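Local coordinates for protein transcriptional regulator (Corynebacterium diphtheriae, PDB 3LMM) that is of unknown function but probably acts as a DNA-binding transcriptional regulator, at residues A[282-287]-A[408-413]. Sequence-based numbering, arbitrary orientation.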
ATOM      1  N   ASN A 282      -3.266 -11.884 -27.153  1.00 24.91           N
ATOM      2  CA  ASN A 282      -4.160 -12.402 -28.178  1.00 30.64           C
ATOM      3  C   ASN A 282      -5.530 -11.714 -28.224  1.00 31.26           C
ATOM      4  O   ASN A 282      -5.922 -11.005 -27.302  1.00 23.41           O
ATOM      5  CB  ASN A 282      -4.341 -13.906 -27.990  1.00 33.09           C
ATOM      6  CG  ASN A 282      -4.460 -14.292 -26.539  1.00 27.06           C
ATOM      7  OD1 ASN A 282      -5.184 -13.658 -25.788  1.00 26.81           O
ATOM      8  ND2 ASN A 282      -3.738 -15.335 -26.134  1.00 35.73           N
ATOM      9  N   THR A 283      -6.267 -11.944 -29.305  1.00 32.48           N
ATOM     10  CA  THR A 283      -7.562 -11.309 -29.482  1.00 33.11           C
ATOM     11  C   THR A 283      -8.766 -12.140 -29.040  1.00 31.28           C
ATOM     12  O   THR A 283      -8.918 -13.297 -29.436  1.00 19.49           O
ATOM     13  CB  THR A 283      -7.741 -10.877 -30.958  1.00 30.96           C
ATOM     14  OG1 THR A 283      -7.989 -12.030 -31.765  1.00 29.19           O
ATOM     15  CG2 THR A 283      -6.474 -10.188 -31.474  1.00 27.30           C
ATOM     16  N   VAL A 284      -9.621 -11.524 -28.219  1.00 37.98           N
ATOM     17  CA  VAL A 284     -10.843 -12.157 -27.711  1.00 39.15           C
ATOM     18  C   VAL A 284     -12.074 -11.506 -28.373  1.00 40.15           C
ATOM     19  O   VAL A 284     -12.082 -10.304 -28.674  1.00 30.08           O
ATOM     20  CB  VAL A 284     -10.983 -12.012 -26.158  1.00 40.47           C
ATOM     21  CG1 VAL A 284      -9.614 -12.076 -25.493  1.00 36.89           C
ATOM     22  CG2 VAL A 284     -11.704 -10.725 -25.800  1.00 42.06           C
ATOM     23  N   VAL A 285     -13.118 -12.296 -28.589  1.00 38.02           N
ATOM     24  CA  VAL A 285     -14.326 -11.791 -29.228  1.00 28.99           C
ATOM     25  C   VAL A 285     -15.555 -11.893 -28.324  1.00 33.61           C
ATOM     26  O   VAL A 285     -15.818 -12.934 -27.724  1.00 40.15           O
ATOM     27  CB  VAL A 285     -14.601 -12.564 -30.535  1.00 22.69           C
ATOM     28  CG1 VAL A 285     -15.804 -11.977 -31.247  1.00 19.30           C
ATOM     29  CG2 VAL A 285     -13.380 -12.535 -31.417  1.00  7.25           C
ATOM     30  N   GLU A 286     -16.302 -10.800 -28.236  1.00 30.90           N
ATOM     31  CA  GLU A 286     -17.510 -10.751 -27.421  1.00 41.43           C
ATOM     32  C   GLU A 286     -18.577 -10.015 -28.214  1.00 40.51           C
ATOM     33  O   GLU A 286     -18.507  -8.796 -28.369  1.00 37.14           O
ATOM     34  CB  GLU A 286     -17.244 -10.022 -26.095  1.00 54.08           C
ATOM     35  CG  GLU A 286     -16.905 -10.928 -24.899  1.00 72.14           C
ATOM     36  CD  GLU A 286     -18.138 -11.603 -24.298  1.00 91.37           C
ATOM     37  OE1 GLU A 286     -18.851 -12.334 -25.026  1.00101.61           O
ATOM     38  OE2 GLU A 286     -18.400 -11.396 -23.090  1.00101.85           O
ATOM     39  N   GLY A 287     -19.566 -10.753 -28.717  1.00 41.06           N
ATOM     40  CA  GLY A 287     -20.608 -10.124 -29.510  1.00 38.36           C
ATOM     41  C   GLY A 287     -19.963  -9.499 -30.732  1.00 35.88           C
ATOM     42  O   GLY A 287     -20.248  -8.357 -31.100  1.00 31.33           O
ATOM     43  N   GLY A 408      -3.030 -16.254 -19.560  1.00 26.50           N
ATOM     44  CA  GLY A 408      -3.575 -16.909 -20.732  1.00 26.40           C
ATOM     45  C   GLY A 408      -4.862 -16.243 -21.192  1.00 25.55           C
ATOM     46  O   GLY A 408      -5.132 -15.092 -20.853  1.00 26.87           O
ATOM     47  N   ARG A 409      -5.663 -16.956 -21.973  1.00 29.95           N
ATOM     48  CA  ARG A 409      -6.911 -16.384 -22.452  1.00 31.05           C
ATOM     49  C   ARG A 409      -7.874 -16.114 -21.304  1.00 32.41           C
ATOM     50  O   ARG A 409      -7.947 -16.879 -20.339  1.00 32.09           O
ATOM     51  CB  ARG A 409      -7.582 -17.309 -23.469  1.00 32.59           C
ATOM     52  CG  ARG A 409      -7.066 -17.153 -24.885  1.00 37.95           C
ATOM     53  CD  ARG A 409      -7.791 -18.067 -25.854  1.00 41.08           C
ATOM     54  NE  ARG A 409      -7.423 -17.746 -27.221  1.00 47.15           N
ATOM     55  CZ  ARG A 409      -7.892 -16.698 -27.889  1.00 57.40           C
ATOM     56  NH1 ARG A 409      -8.760 -15.877 -27.309  1.00 44.61           N
ATOM     57  NH2 ARG A 409      -7.477 -16.459 -29.131  1.00 68.85           N
ATOM     58  N   PRO A 410      -8.626 -15.007 -21.391  1.00 31.67           N
ATOM     59  CA  PRO A 410      -9.569 -14.702 -20.319  1.00 27.83           C
ATOM     60  C   PRO A 410     -10.769 -15.645 -20.396  1.00 29.65           C
ATOM     61  O   PRO A 410     -11.056 -16.221 -21.450  1.00 29.82           O
ATOM     62  CB  PRO A 410      -9.935 -13.247 -20.593  1.00 19.75           C
ATOM     63  CG  PRO A 410      -9.854 -13.153 -22.091  1.00 15.69           C
ATOM     64  CD  PRO A 410      -8.616 -13.944 -22.417  1.00 29.55           C
ATOM     65  N   VAL A 411     -11.446 -15.819 -19.268  1.00 33.73           N
ATOM     66  CA  VAL A 411     -12.627 -16.672 -19.209  1.00 46.07           C
ATOM     67  C   VAL A 411     -13.868 -15.781 -19.379  1.00 49.48           C
ATOM     68  O   VAL A 411     -14.281 -15.079 -18.455  1.00 51.21           O
ATOM     69  CB  VAL A 411     -12.678 -17.479 -17.860  1.00 40.10           C
ATOM     70  CG1 VAL A 411     -12.553 -16.542 -16.678  1.00 45.87           C
ATOM     71  CG2 VAL A 411     -13.974 -18.271 -17.768  1.00 47.61           C
ATOM     72  N   LEU A 412     -14.441 -15.817 -20.581  1.00 48.09           N
ATOM     73  CA  LEU A 412     -15.609 -15.019 -20.939  1.00 42.45           C
ATOM     74  C   LEU A 412     -16.704 -14.917 -19.875  1.00 41.17           C
ATOM     75  O   LEU A 412     -17.014 -13.815 -19.412  1.00 40.90           O
ATOM     76  CB  LEU A 412     -16.230 -15.533 -22.246  1.00 46.58           C
ATOM     77  CG  LEU A 412     -15.459 -15.321 -23.551  1.00 44.91           C
ATOM     78  CD1 LEU A 412     -15.201 -13.835 -23.736  1.00 40.19           C
ATOM     79  CD2 LEU A 412     -14.151 -16.108 -23.534  1.00 47.10           C
ATOM     80  N   PRO A 413     -17.305 -16.054 -19.469  1.00 34.09           N
ATOM     81  CA  PRO A 413     -18.357 -15.956 -18.458  1.00 29.19           C
ATOM     82  C   PRO A 413     -17.994 -15.049 -17.282  1.00 30.32           C
ATOM     83  O   PRO A 413     -18.785 -14.190 -16.877  1.00 29.39           O
ATOM     84  CB  PRO A 413     -18.595 -17.411 -18.067  1.00 22.82           C
ATOM     85  CG  PRO A 413     -17.327 -18.093 -18.413  1.00 25.05           C
ATOM     86  CD  PRO A 413     -16.954 -17.462 -19.718  1.00 28.53           C
TER
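Strand 282-286 and the linker 409-412 run in nearly the same direction, 7° apart, with the CA atoms of Asn282 and Arg409 at 7.5 Å, too far for backbone pairing, so side chains bridge the gap. Arg409 has the length to do so: its chain is extended from CG to NE (chi2 -178°, chi3 171°), and the guanidinium turns its edge to the carbonyl of Thr283. Arg409 NH1 and NH2 both reach Thr283 O, in weak hydrogen bonds of 3.3 and 3.5 Å. CB of Asn282 lies over one face of the guanidinium, toward its rim. Next along, Val284 sets CG1 against CG of the Pro410 ring, 3.6 Å away; the branched valine suits a strand, and the rigid proline gives it an apolar surface in an extended linker. CD1 of Leu412 touches CG of Glu286 at 3.6 Å and its CD as well, an apolar contact read with caution because Glu286 is poorly ordered. Strand 282-286 forms a two-stranded antiparallel hairpin with 289-293. The arrangement is thus a β-hairpin packed against the connection from strand 400-406 of the six-stranded mixed sheet into helix 412-419, consistent with a link between the sheet domain and a helix-turn-helix-related region.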